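Side-chain contacts in endoglucanase (Clostridium thermocellum, PDB 2YIK), which probably acts as a family 9 cellulase, hydrolysing beta-1,4-glucosidic bonds within cellulose chains: residues V60-L65 and R69-V74; A53-T58 and A154-R159; H120-L125 and M202-W207; E127-S132 and Y501-V506; D163-C168 and A223-I228. All blocks are in the same frame, centred on the assembly; numbering follows the deposited sequence.

Contact 1 of 5, residues V60-L65 and R69-V74; sequences VDENSL and RGDCHV. With ZN (zinc ion), chain E.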
# COMPACT_ATOMS: atom_id res chain seq x y z
N VAL A 60 16.08 7.37 -8.35
CA VAL A 60 14.97 7.66 -9.24
C VAL A 60 15.25 7.78 -10.74
O VAL A 60 14.41 7.34 -11.52
CB VAL A 60 14.07 8.85 -8.71
CG1 VAL A 60 14.75 9.56 -7.59
CG2 VAL A 60 13.71 9.79 -9.84
N ASP A 61 16.39 8.33 -11.19
CA ASP A 61 16.54 8.35 -12.65
C ASP A 61 16.82 6.94 -13.16
O ASP A 61 16.65 6.66 -14.34
CB ASP A 61 17.62 9.32 -13.19
CG ASP A 61 18.67 9.71 -12.16
OD1 ASP A 61 19.49 8.85 -11.77
OD2 ASP A 61 18.68 10.90 -11.76
N GLU A 62 17.23 6.06 -12.26
CA GLU A 62 17.51 4.68 -12.64
C GLU A 62 16.25 3.80 -12.61
O GLU A 62 16.15 2.81 -13.34
CB GLU A 62 18.56 4.06 -11.70
CG GLU A 62 19.91 4.79 -11.66
CD GLU A 62 19.93 6.00 -10.72
OE1 GLU A 62 18.85 6.39 -10.23
OE2 GLU A 62 21.01 6.57 -10.48
N ASN A 63 15.28 4.18 -11.78
CA ASN A 63 14.07 3.38 -11.64
C ASN A 63 12.75 3.95 -12.18
O ASN A 63 11.84 3.18 -12.50
CB ASN A 63 13.90 3.00 -10.17
CG ASN A 63 14.98 2.04 -9.71
OD1 ASN A 63 14.86 0.83 -9.87
ND2 ASN A 63 16.05 2.59 -9.13
N SER A 64 12.64 5.27 -12.26
CA SER A 64 11.41 5.89 -12.76
C SER A 64 11.37 6.02 -14.29
O SER A 64 12.38 6.35 -14.92
CB SER A 64 11.24 7.27 -12.11
OG SER A 64 10.20 8.00 -12.73
N LEU A 65 10.21 5.76 -14.88
CA LEU A 65 10.05 5.85 -16.33
C LEU A 65 9.65 7.25 -16.76
O LEU A 65 9.48 7.51 -17.95
CB LEU A 65 8.99 4.87 -16.82
CG LEU A 65 9.29 3.37 -16.73
CD1 LEU A 65 8.00 2.60 -16.90
CD2 LEU A 65 10.31 2.97 -17.79
N ARG A 69 11.21 13.23 -13.69
CA ARG A 69 11.56 12.90 -12.30
C ARG A 69 13.04 12.52 -12.22
O ARG A 69 13.52 11.69 -13.00
CB ARG A 69 10.72 11.72 -11.76
CG ARG A 69 9.29 12.05 -11.33
CD ARG A 69 9.23 13.22 -10.35
NE ARG A 69 10.40 13.29 -9.47
CZ ARG A 69 10.63 12.48 -8.44
NH1 ARG A 69 9.77 11.51 -8.14
NH2 ARG A 69 11.74 12.63 -7.72
N GLY A 70 13.77 13.14 -11.30
CA GLY A 70 15.18 12.83 -11.12
C GLY A 70 15.43 12.57 -9.64
O GLY A 70 14.50 12.67 -8.83
N ASP A 71 16.66 12.23 -9.27
CA ASP A 71 17.00 11.97 -7.88
C ASP A 71 16.57 13.13 -6.99
O ASP A 71 16.70 14.29 -7.38
CB ASP A 71 18.51 11.75 -7.71
CG ASP A 71 19.00 10.49 -8.40
OD1 ASP A 71 18.15 9.68 -8.81
OD2 ASP A 71 20.23 10.31 -8.51
N CYS A 72 16.07 12.82 -5.80
CA CYS A 72 15.61 13.85 -4.88
C CYS A 72 15.91 13.50 -3.44
O CYS A 72 16.10 12.33 -3.10
CB CYS A 72 14.11 14.07 -5.04
SG CYS A 72 13.16 12.55 -4.84
N HIS A 73 15.93 14.52 -2.58
CA HIS A 73 16.21 14.36 -1.16
C HIS A 73 17.36 13.38 -0.97
O HIS A 73 17.33 12.52 -0.09
CB HIS A 73 14.95 13.87 -0.43
CG HIS A 73 13.73 14.66 -0.75
ND1 HIS A 73 12.75 14.22 -1.62
CD2 HIS A 73 13.36 15.91 -0.37
CE1 HIS A 73 11.84 15.16 -1.77
NE2 HIS A 73 12.18 16.20 -1.03
N VAL A 74 18.38 13.52 -1.82
CA VAL A 74 19.52 12.63 -1.73
C VAL A 74 20.26 12.75 -0.40
O VAL A 74 21.02 11.87 -0.03
CB VAL A 74 20.50 12.84 -2.92
CG1 VAL A 74 19.76 12.58 -4.24
CG2 VAL A 74 21.09 14.24 -2.89
ZN ZN E . 12.28 12.53 -2.69

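Contact 2 of 5, residues A53-T58 and A154-R159; sequences ANMCGT and AEVILR. With ZN (zinc ion), chain E.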
# COMPACT_ATOMS: atom_id res chain seq x y z
N ALA A 53 6.13 8.55 -10.43
CA ALA A 53 6.09 9.97 -10.13
C ALA A 53 6.43 10.29 -8.68
O ALA A 53 6.78 11.43 -8.36
CB ALA A 53 4.72 10.54 -10.47
N ASN A 54 6.34 9.29 -7.80
CA ASN A 54 6.64 9.49 -6.39
C ASN A 54 7.93 8.85 -5.90
O ASN A 54 8.22 8.88 -4.70
CB ASN A 54 5.48 9.01 -5.50
CG ASN A 54 4.34 10.01 -5.40
OD1 ASN A 54 3.64 10.08 -4.38
ND2 ASN A 54 4.14 10.79 -6.45
N MET A 55 8.71 8.25 -6.80
CA MET A 55 9.97 7.65 -6.38
C MET A 55 10.87 8.71 -5.74
O MET A 55 10.94 9.85 -6.19
CB MET A 55 10.67 6.99 -7.57
CG MET A 55 9.96 5.73 -8.02
SD MET A 55 10.76 4.89 -9.39
CE MET A 55 9.94 3.28 -9.30
N CYS A 56 11.56 8.31 -4.68
CA CYS A 56 12.40 9.22 -3.92
C CYS A 56 13.82 8.68 -3.74
O CYS A 56 14.06 7.48 -3.83
CB CYS A 56 11.72 9.42 -2.55
SG CYS A 56 12.51 10.51 -1.36
N GLY A 57 14.77 9.59 -3.51
CA GLY A 57 16.15 9.17 -3.29
C GLY A 57 17.14 9.22 -4.43
O GLY A 57 16.95 9.92 -5.42
N THR A 58 18.22 8.46 -4.27
CA THR A 58 19.30 8.39 -5.24
C THR A 58 19.05 7.41 -6.39
O THR A 58 19.86 7.32 -7.31
CB THR A 58 20.62 7.99 -4.55
OG1 THR A 58 20.47 6.71 -3.91
CG2 THR A 58 21.01 9.02 -3.51
N ALA A 154 5.72 -3.65 -12.51
CA ALA A 154 5.29 -3.98 -11.15
C ALA A 154 6.47 -4.40 -10.27
O ALA A 154 6.59 -3.95 -9.13
CB ALA A 154 4.25 -5.09 -11.19
N GLU A 155 7.33 -5.25 -10.80
CA GLU A 155 8.47 -5.72 -10.03
C GLU A 155 9.46 -4.59 -9.71
O GLU A 155 10.04 -4.57 -8.63
CB GLU A 155 9.16 -6.88 -10.76
CG GLU A 155 8.25 -8.12 -10.83
CD GLU A 155 8.95 -9.36 -11.35
OE1 GLU A 155 10.14 -9.25 -11.70
OE2 GLU A 155 8.31 -10.44 -11.41
N VAL A 156 9.61 -3.63 -10.62
CA VAL A 156 10.52 -2.51 -10.36
C VAL A 156 9.98 -1.67 -9.21
O VAL A 156 10.75 -1.22 -8.34
CB VAL A 156 10.69 -1.62 -11.61
CG1 VAL A 156 11.46 -0.36 -11.25
CG2 VAL A 156 11.45 -2.39 -12.70
N ILE A 157 8.67 -1.46 -9.19
CA ILE A 157 8.04 -0.68 -8.13
C ILE A 157 8.12 -1.43 -6.81
O ILE A 157 8.47 -0.85 -5.79
CB ILE A 157 6.54 -0.36 -8.45
CG1 ILE A 157 6.43 0.76 -9.48
CG2 ILE A 157 5.83 0.10 -7.19
CD1 ILE A 157 7.26 0.52 -10.72
N LEU A 158 7.80 -2.73 -6.82
CA LEU A 158 7.84 -3.52 -5.59
C LEU A 158 9.25 -3.66 -5.02
O LEU A 158 9.42 -3.71 -3.80
CB LEU A 158 7.21 -4.89 -5.83
CG LEU A 158 5.70 -4.82 -6.08
CD1 LEU A 158 5.19 -6.11 -6.66
CD2 LEU A 158 4.98 -4.48 -4.77
N ARG A 159 10.26 -3.71 -5.89
CA ARG A 159 11.64 -3.80 -5.42
C ARG A 159 12.03 -2.47 -4.79
O ARG A 159 12.73 -2.43 -3.78
CB ARG A 159 12.60 -4.10 -6.58
CG ARG A 159 12.68 -5.56 -6.98
CD ARG A 159 13.54 -5.73 -8.23
NE ARG A 159 13.67 -7.13 -8.66
CZ ARG A 159 14.53 -8.00 -8.14
NH1 ARG A 159 15.36 -7.63 -7.17
NH2 ARG A 159 14.57 -9.24 -8.61
ZN ZN E . 12.28 12.53 -2.69

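Contact 3 of 5, residues H120-L125 and M202-W207; sequences HVKFGL and MFRRGW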
# COMPACT_ATOMS: atom_id res chain seq x y z
N HIS A 120 6.08 15.29 0.00
CA HIS A 120 7.33 14.52 -0.16
C HIS A 120 7.75 13.71 1.07
O HIS A 120 8.82 13.08 1.09
CB HIS A 120 8.47 15.47 -0.61
CG HIS A 120 8.20 16.21 -1.87
ND1 HIS A 120 7.57 15.65 -2.98
CD2 HIS A 120 8.49 17.50 -2.27
CE1 HIS A 120 7.48 16.52 -3.95
NE2 HIS A 120 8.04 17.66 -3.53
N VAL A 121 6.92 13.75 2.12
CA VAL A 121 7.25 12.98 3.30
C VAL A 121 7.04 11.50 2.99
O VAL A 121 6.26 11.14 2.10
CB VAL A 121 6.33 13.33 4.47
CG1 VAL A 121 6.80 12.63 5.75
CG2 VAL A 121 6.29 14.84 4.65
N LYS A 122 7.76 10.64 3.71
CA LYS A 122 7.61 9.20 3.56
C LYS A 122 7.09 8.70 4.90
O LYS A 122 7.83 8.63 5.88
CB LYS A 122 8.97 8.55 3.22
CG LYS A 122 9.56 9.03 1.89
CD LYS A 122 10.81 8.26 1.45
CE LYS A 122 12.01 8.48 2.37
NZ LYS A 122 13.28 7.97 1.76
N PHE A 123 5.79 8.41 4.96
CA PHE A 123 5.14 7.92 6.17
C PHE A 123 5.10 6.39 6.12
O PHE A 123 4.66 5.81 5.13
CB PHE A 123 3.71 8.47 6.27
CG PHE A 123 3.64 9.97 6.50
CD1 PHE A 123 3.85 10.51 7.77
CD2 PHE A 123 3.33 10.82 5.45
CE1 PHE A 123 3.73 11.89 7.99
CE2 PHE A 123 3.21 12.20 5.65
CZ PHE A 123 3.41 12.74 6.93
N GLY A 124 5.56 5.76 7.20
CA GLY A 124 5.64 4.31 7.26
C GLY A 124 4.39 3.46 7.12
O GLY A 124 4.41 2.45 6.41
N LEU A 125 3.31 3.83 7.81
CA LEU A 125 2.10 3.03 7.74
C LEU A 125 1.54 2.96 6.32
O LEU A 125 1.32 1.86 5.82
CB LEU A 125 1.04 3.55 8.73
CG LEU A 125 -0.13 2.62 9.04
CD1 LEU A 125 0.36 1.19 9.23
CD2 LEU A 125 -0.85 3.11 10.29
N MET A 202 14.85 21.30 2.56
CA MET A 202 14.38 21.41 3.94
C MET A 202 14.72 20.21 4.82
O MET A 202 15.03 19.12 4.33
CB MET A 202 12.86 21.68 3.99
CG MET A 202 11.96 20.44 3.89
SD MET A 202 11.93 19.63 2.26
CE MET A 202 10.63 20.59 1.46
N PHE A 203 14.66 20.43 6.13
CA PHE A 203 14.96 19.41 7.14
C PHE A 203 14.05 18.18 7.03
O PHE A 203 12.82 18.29 7.03
CB PHE A 203 14.84 20.05 8.53
CG PHE A 203 15.05 19.10 9.68
CD1 PHE A 203 16.16 18.26 9.74
CD2 PHE A 203 14.16 19.11 10.76
CE1 PHE A 203 16.39 17.44 10.85
CE2 PHE A 203 14.37 18.30 11.87
CZ PHE A 203 15.49 17.46 11.92
N ARG A 204 14.66 17.00 6.95
CA ARG A 204 13.93 15.74 6.85
C ARG A 204 14.43 14.77 7.90
O ARG A 204 15.34 13.98 7.67
CB ARG A 204 14.09 15.14 5.45
CG ARG A 204 13.25 15.84 4.39
CD ARG A 204 13.73 15.51 2.99
NE ARG A 204 13.49 14.12 2.60
CZ ARG A 204 12.31 13.63 2.22
NH1 ARG A 204 11.25 14.42 2.17
NH2 ARG A 204 12.20 12.35 1.88
N ARG A 205 13.81 14.84 9.08
CA ARG A 205 14.17 14.00 10.20
C ARG A 205 13.87 12.53 9.92
O ARG A 205 12.95 12.19 9.17
CB ARG A 205 13.39 14.44 11.45
CG ARG A 205 13.95 13.90 12.75
CD ARG A 205 13.19 14.44 13.95
NE ARG A 205 13.93 14.19 15.18
CZ ARG A 205 13.40 14.20 16.39
NH1 ARG A 205 12.10 14.45 16.56
NH2 ARG A 205 14.16 13.94 17.45
N GLY A 206 14.70 11.65 10.50
CA GLY A 206 14.49 10.23 10.34
C GLY A 206 13.85 9.74 11.63
O GLY A 206 14.38 10.01 12.71
N TRP A 207 12.72 9.06 11.54
CA TRP A 207 12.05 8.58 12.74
C TRP A 207 12.22 7.06 12.78
O TRP A 207 11.99 6.36 11.79
CB TRP A 207 10.57 9.00 12.75
CG TRP A 207 10.36 10.48 12.40
CD1 TRP A 207 10.52 11.06 11.18
CD2 TRP A 207 9.94 11.53 13.29
NE1 TRP A 207 10.22 12.40 11.24
CE2 TRP A 207 9.86 12.71 12.52
CE3 TRP A 207 9.62 11.58 14.65
CZ2 TRP A 207 9.47 13.94 13.08
CZ3 TRP A 207 9.24 12.81 15.21
CH2 TRP A 207 9.16 13.97 14.42

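Contact 4 of 5, residues E127-S132 and Y501-V506; sequences EAYAAS and YNAAFV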
# COMPACT_ATOMS: atom_id res chain seq x y z
N GLU A 127 3.10 3.73 3.57
CA GLU A 127 4.16 3.28 2.66
C GLU A 127 4.10 1.74 2.60
O GLU A 127 4.11 1.13 1.52
CB GLU A 127 5.54 3.72 3.17
CG GLU A 127 6.73 3.39 2.25
CD GLU A 127 6.99 4.46 1.19
OE1 GLU A 127 6.55 5.61 1.37
OE2 GLU A 127 7.67 4.16 0.18
N ALA A 128 4.01 1.11 3.77
CA ALA A 128 3.93 -0.34 3.85
C ALA A 128 2.59 -0.84 3.29
O ALA A 128 2.54 -1.90 2.67
CB ALA A 128 4.10 -0.81 5.31
N TYR A 129 1.52 -0.09 3.52
CA TYR A 129 0.22 -0.50 3.01
C TYR A 129 0.22 -0.55 1.49
O TYR A 129 -0.30 -1.49 0.89
CB TYR A 129 -0.89 0.46 3.47
CG TYR A 129 -2.18 0.29 2.68
CD1 TYR A 129 -2.39 0.99 1.49
CD2 TYR A 129 -3.16 -0.62 3.10
CE1 TYR A 129 -3.54 0.78 0.73
CE2 TYR A 129 -4.31 -0.83 2.34
CZ TYR A 129 -4.50 -0.13 1.16
OH TYR A 129 -5.62 -0.35 0.40
N ALA A 130 0.81 0.46 0.86
CA ALA A 130 0.86 0.52 -0.59
C ALA A 130 1.70 -0.62 -1.13
O ALA A 130 1.30 -1.32 -2.06
CB ALA A 130 1.42 1.86 -1.06
N ALA A 131 2.86 -0.81 -0.52
CA ALA A 131 3.78 -1.87 -0.92
C ALA A 131 3.16 -3.26 -0.81
O ALA A 131 3.30 -4.09 -1.71
CB ALA A 131 5.05 -1.81 -0.06
N SER A 132 2.46 -3.53 0.28
CA SER A 132 1.86 -4.83 0.47
C SER A 132 0.61 -5.00 -0.39
O SER A 132 0.36 -6.07 -0.93
CB SER A 132 1.50 -5.05 1.94
OG SER A 132 0.50 -4.14 2.35
N TYR A 501 -3.74 5.48 -2.28
CA TYR A 501 -4.90 5.65 -3.17
C TYR A 501 -4.80 4.75 -4.40
O TYR A 501 -5.80 4.16 -4.82
CB TYR A 501 -4.99 7.09 -3.66
CG TYR A 501 -5.70 8.06 -2.73
CD1 TYR A 501 -5.70 7.86 -1.34
CD2 TYR A 501 -6.28 9.22 -3.23
CE1 TYR A 501 -6.26 8.81 -0.49
CE2 TYR A 501 -6.84 10.17 -2.39
CZ TYR A 501 -6.83 9.97 -1.02
OH TYR A 501 -7.33 10.95 -0.21
N ASN A 502 -3.60 4.65 -4.96
CA ASN A 502 -3.38 3.84 -6.15
C ASN A 502 -3.11 2.36 -5.88
O ASN A 502 -3.21 1.54 -6.79
CB ASN A 502 -2.22 4.42 -6.98
CG ASN A 502 -2.69 5.35 -8.09
OD1 ASN A 502 -2.42 5.10 -9.28
ND2 ASN A 502 -3.39 6.41 -7.73
N ALA A 503 -2.80 2.03 -4.64
CA ALA A 503 -2.48 0.65 -4.26
C ALA A 503 -3.45 -0.46 -4.68
O ALA A 503 -3.07 -1.36 -5.44
CB ALA A 503 -2.23 0.59 -2.76
N ALA A 504 -4.68 -0.42 -4.20
CA ALA A 504 -5.64 -1.46 -4.56
C ALA A 504 -6.12 -1.27 -6.00
O ALA A 504 -6.51 -2.22 -6.67
CB ALA A 504 -6.84 -1.46 -3.61
N PHE A 505 -6.06 -0.03 -6.47
CA PHE A 505 -6.48 0.32 -7.82
C PHE A 505 -5.68 -0.48 -8.86
O PHE A 505 -6.24 -0.93 -9.86
CB PHE A 505 -6.31 1.84 -8.02
CG PHE A 505 -6.47 2.31 -9.44
CD1 PHE A 505 -7.56 1.93 -10.22
CD2 PHE A 505 -5.53 3.18 -9.99
CE1 PHE A 505 -7.71 2.40 -11.53
CE2 PHE A 505 -5.67 3.66 -11.30
CZ PHE A 505 -6.77 3.28 -12.07
N VAL A 506 -4.39 -0.67 -8.62
CA VAL A 506 -3.57 -1.43 -9.55
C VAL A 506 -4.12 -2.85 -9.68
O VAL A 506 -4.38 -3.33 -10.78
CB VAL A 506 -2.10 -1.50 -9.09
CG1 VAL A 506 -1.29 -2.42 -10.02
CG2 VAL A 506 -1.51 -0.10 -9.07
O HOH W 1 -5.80 1.33 -1.79

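Contact 5 of 5, residues D163-C168 and A223-I228; sequences DYFMRC and AASLAI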
# COMPACT_ATOMS: atom_id res chain seq x y z
N ASP A 163 13.16 -2.63 -1.03
CA ASP A 163 14.59 -2.44 -0.82
C ASP A 163 14.75 -1.28 0.17
O ASP A 163 15.71 -1.23 0.94
CB ASP A 163 15.32 -2.12 -2.13
CG ASP A 163 15.36 -3.32 -3.07
OD1 ASP A 163 15.21 -4.46 -2.59
OD2 ASP A 163 15.54 -3.12 -4.29
N TYR A 164 13.79 -0.36 0.13
CA TYR A 164 13.79 0.79 1.02
C TYR A 164 13.55 0.28 2.45
O TYR A 164 14.26 0.67 3.37
CB TYR A 164 12.69 1.78 0.59
CG TYR A 164 12.31 2.84 1.61
CD1 TYR A 164 13.25 3.75 2.09
CD2 TYR A 164 10.99 2.97 2.04
CE1 TYR A 164 12.88 4.77 2.98
CE2 TYR A 164 10.60 3.97 2.92
CZ TYR A 164 11.55 4.87 3.39
OH TYR A 164 11.16 5.87 4.26
N PHE A 165 12.56 -0.59 2.61
CA PHE A 165 12.26 -1.15 3.93
C PHE A 165 13.49 -1.87 4.48
O PHE A 165 13.88 -1.67 5.63
CB PHE A 165 11.08 -2.15 3.85
CG PHE A 165 9.79 -1.55 3.36
CD1 PHE A 165 9.43 -0.24 3.68
CD2 PHE A 165 8.90 -2.32 2.60
CE1 PHE A 165 8.21 0.30 3.25
CE2 PHE A 165 7.68 -1.79 2.17
CZ PHE A 165 7.33 -0.49 2.50
N MET A 166 14.11 -2.71 3.65
CA MET A 166 15.29 -3.45 4.09
C MET A 166 16.46 -2.57 4.51
O MET A 166 17.09 -2.82 5.54
CB MET A 166 15.70 -4.47 3.02
CG MET A 166 14.70 -5.64 2.94
SD MET A 166 15.09 -7.01 1.84
CE MET A 166 14.42 -6.41 0.28
N ARG A 167 16.76 -1.53 3.72
CA ARG A 167 17.85 -0.61 4.06
C ARG A 167 17.54 0.10 5.38
O ARG A 167 18.44 0.46 6.13
CB ARG A 167 18.03 0.46 2.97
CG ARG A 167 18.81 0.03 1.73
CD ARG A 167 19.17 1.24 0.88
NE ARG A 167 17.98 1.97 0.47
CZ ARG A 167 17.26 1.67 -0.60
NH1 ARG A 167 17.60 0.66 -1.38
NH2 ARG A 167 16.17 2.37 -0.87
N CYS A 168 16.25 0.30 5.65
CA CYS A 168 15.82 0.99 6.87
C CYS A 168 15.72 0.08 8.08
O CYS A 168 15.43 0.54 9.19
CB CYS A 168 14.48 1.69 6.62
SG CYS A 168 14.61 3.18 5.58
N ALA A 223 6.59 -5.98 7.71
CA ALA A 223 6.92 -7.40 7.60
C ALA A 223 6.00 -8.08 6.59
O ALA A 223 6.43 -8.96 5.85
CB ALA A 223 6.81 -8.09 8.97
N ALA A 224 4.74 -7.67 6.56
CA ALA A 224 3.77 -8.25 5.64
C ALA A 224 4.24 -8.03 4.20
O ALA A 224 4.28 -8.96 3.41
CB ALA A 224 2.39 -7.64 5.85
N SER A 225 4.59 -6.78 3.89
CA SER A 225 5.06 -6.42 2.55
C SER A 225 6.25 -7.27 2.11
O SER A 225 6.30 -7.74 0.97
CB SER A 225 5.47 -4.94 2.52
OG SER A 225 5.90 -4.58 1.22
N LEU A 226 7.20 -7.45 3.02
CA LEU A 226 8.39 -8.25 2.72
C LEU A 226 8.04 -9.73 2.53
O LEU A 226 8.66 -10.40 1.70
CB LEU A 226 9.42 -8.08 3.83
CG LEU A 226 10.08 -6.70 3.78
CD1 LEU A 226 10.77 -6.37 5.09
CD2 LEU A 226 11.07 -6.67 2.62
N ALA A 227 7.06 -10.23 3.28
CA ALA A 227 6.64 -11.62 3.14
C ALA A 227 5.98 -11.77 1.77
O ALA A 227 6.16 -12.77 1.09
CB ALA A 227 5.66 -11.99 4.24
N ILE A 228 5.22 -10.75 1.36
CA ILE A 228 4.57 -10.76 0.06
C ILE A 228 5.64 -10.69 -1.04
O ILE A 228 5.50 -11.32 -2.09
CB ILE A 228 3.60 -9.55 -0.08
CG1 ILE A 228 2.42 -9.75 0.87
CG2 ILE A 228 3.13 -9.39 -1.53
CD1 ILE A 228 1.55 -8.54 1.04

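Contact 1 of 5, residues V60-L65 and R69-V74
Two like-charged carboxylates, of Asp61 and Asp71, come together: Asp61 OD2 lies 3.2 Å from Asp71 OD1, with the carboxylate planes turned 41° apart. Backbone N-H groups offset part of the cost. Asp61 N donates to Asp71 OD1 at 3.3 Å, an almost straight bond (164°) that meets the oxygen nearly end-on, in line with its C-O bond. The return bond, from Asp71 N to Asp61 OD2, is longer and weak at 3.5 Å. Glu62 adds a third acid, its OE1 3.7 Å from Asp71 OD1, so the cluster would probably raise the proton affinity of at least one member. The position of Asp71 OD1 beside the first turn of helix 60-63 should work the other way.

On the buried side of the acids, Val60 packs on the backbone of Gly70, CG2 coming to 3.2 Å from Gly70 O. Its chi1 of 12° is nearly eclipsed, and both methyls lie against the Gly70-Asp71 backbone. CG2 also lies over one face of the Arg69 guanidinium, 4.0 Å above its plane and displaced to the rim. Arg69 NE forms a salt bridge with Glu198, which helps fix that group. Cys72 SG binds zinc at 2.3 Å and His73 ND1 at 2.1 Å. Cys56 and His115, from elsewhere, complete this Cys2His2 site of the family 9 catalytic domain, two of whose ligands directly follow the short helix-to-loop contact.

Contact 2 of 5, residues A53-T58 and A154-R159
Met55 reaches toward helix 151-167 as a straight rod and meets Ile157 at about a right angle. Its chain is extended beyond CG: chi2 (-179°) and chi3 (165°) are both near anti, which carries the terminal methyl well away from the backbone. Touching is therefore confined to CE, which lies 4.1 Å from Ile157 CD1 and 4.4 Å from Val156 CG1. The sulfur stands back, Met55 SD being 5.8 Å from Ile157 CD1. Since Ile157 CD1 and Val156 CG1 are themselves 4.3 Å apart, the three methyls form a nearly equilateral triangle, the methionine methyl resting against those of two successive residues of the helix. In Ile157 a bend at chi2 (51°) swings CD1 toward Val156 CG1, which puts it beside Met55 CE. With the CA atoms of Met55 and Ile157 8.7 Å apart, the backbones stay separate and the meeting is wholly apolar.

The arrangement sets a loop of the zinc site against a helix of the (alpha/alpha)6 barrel characteristic of glycoside hydrolase family 9. Successive residues of the loop serve the two sides: the CB atoms of Met55 and Cys56 project in nearly opposite directions, one toward the helix and the other toward the metal, where Cys56 SG binds zinc at 2.4 Å. Side chains hold the loop's backbone: Met55 O accepts from Arg69 NH1, and Cys56 O is hydrogen-bonded to Tyr160 OH of the same barrel helix. Val60 and Asn63 of helix 60-63 pack against the flank of Met55.

Contact 3 of 5, residues H120-L125 and M202-W207
Arg204 has the greatest area buried here, and its guanidinium makes the one hydrogen bond between 120-125 and 202-207. NH1 donates to the backbone oxygen of His120 at 3.0 Å in a nearly straight line (169°). The oxygen sits in the guanidinium plane, yet seen from His120 the donor stands well above the carbonyl plane, 61° out of it, and does not use a lone-pair direction. A bend at chi3 (69°) turns the end of Arg204 to this position, while its NE forms a salt bridge with Asp76.

His120, second in buried area, also brings CB to 4.1 Å from Arg204 NH1. Its imidazole meets the rings of His73 and His115, both zinc ligands.

Lys122 crosses Arg204 at about a right angle, touching with CE at 3.9 Å from NH2. The ammonium is close as well, NZ lying 4.5 Å from Arg204 NH2, but NZ bonds to the carbonyls of Gly112 and Val110, which should ease the repulsion. Asp76 also makes a long, weak ion pair with Lys122 NZ and may help to balance both charges.

With the Arg204 side chain about 5 Å from the zinc, these residues form part of the second shell of a Cys2His2 zinc site.

Contact 4 of 5, residues E127-S132 and Y501-V506
The Tyr129 ring reaches across from helix 124-140 to Ala503, whose CB approaches CE1 obliquely at 3.7 Å. At the ring's edge, in its plane, lies a water 2.8 Å from Tyr129 OH. That water accepts a hydrogen bond from Ala504 N at 3.2 Å, so the phenol and the backbone of the second helix are joined through it. The His316 ring also meets Tyr129, their planes inclined at about 40°, and Trp318 packs on it. With CG trans to the backbone N (chi1 165°), the ring extends out beside the helix toward 501-506.

Alongside, the methyl of Ala503 rests against the backbone of the first helix, 3.8 Å from Ala130 CA, and Ala130 CB is 4.2 Å from Ala503 CB. Small residues permit this closeness: the CA atoms of Ala130 and Ala503 are only 5.0 Å apart. The two short segments run almost parallel, 12° between their directions, with 8.4 Å between axes at closest approach.

Near the centre of the chain, this pair joins two helices of the barrel that are remote in sequence. Helix 216-233 covers Ala128, Ala131 and Ser132 on one side, helix 151-167 packs on Glu127 and Ala131, and Tyr51 of helix 49-54 lies against Ala503.

Contact 5 of 5, residues D163-C168 and A223-I228
Ser225 brings a hydroxyl to the edge of the Phe165 ring, without a hydrogen bond between them. Its OG lies near the ring plane, 3.4 Å from Phe165 CE2, so the hydroxyl oxygen faces the slightly positive ring hydrogens. Ser225 CB follows at 3.9 Å from the same CE2. The hydroxyl has its stronger partner elsewhere, in Asn162 ND2. Having OG trans to the backbone N (chi1 -179°) directs it toward helix 151-167.

Apolar contact is made by Leu226, whose two methyls divide the work. CD2 sits against Met166, 3.8 Å from CG and 4.1 Å from both SD and CE. The bend at the methionine's last torsion (chi3 -86°) brings CE back to the same methyl that CG and SD touch. CD1 turns to the neighbouring residue, more loosely, at 4.4 Å from Phe165 CB.

The short helical segments cross at -125° with axes 10.4 Å apart, a spacing bridged by side chains. Helix 124-140 covers one flank, where Glu127 and Ala131 pack on Phe165. On another, helix 238-257 packs on Met166 and Leu226, while helix 279-293 lies behind Ala224, Ala227 and Ile228.

From the N terminus, 53-58 opens contact 2, and contact 1 closes its short loop wholly inside it; both carry zinc ligands. Next, 120-125 and 127-132 open contacts 3 and 4 before 154-159 closes contact 2, so contact 2 crosses both. Contact 5 begins at 163-168, just after contact 2 has closed, and ends at 223-228; contact 3 closes at 202-207 within that span, crossing it. Contact 4 closes last, at 501-506, with contact 5 nested inside it and contact 3 crossing it. Contact 1 stays within the zinc region, contact 2 ties it to barrel helix 151-167, contact 3 ties the start of helix 124-140 to the loop before strand 206-209, and contacts 4 and 5 join barrel helices.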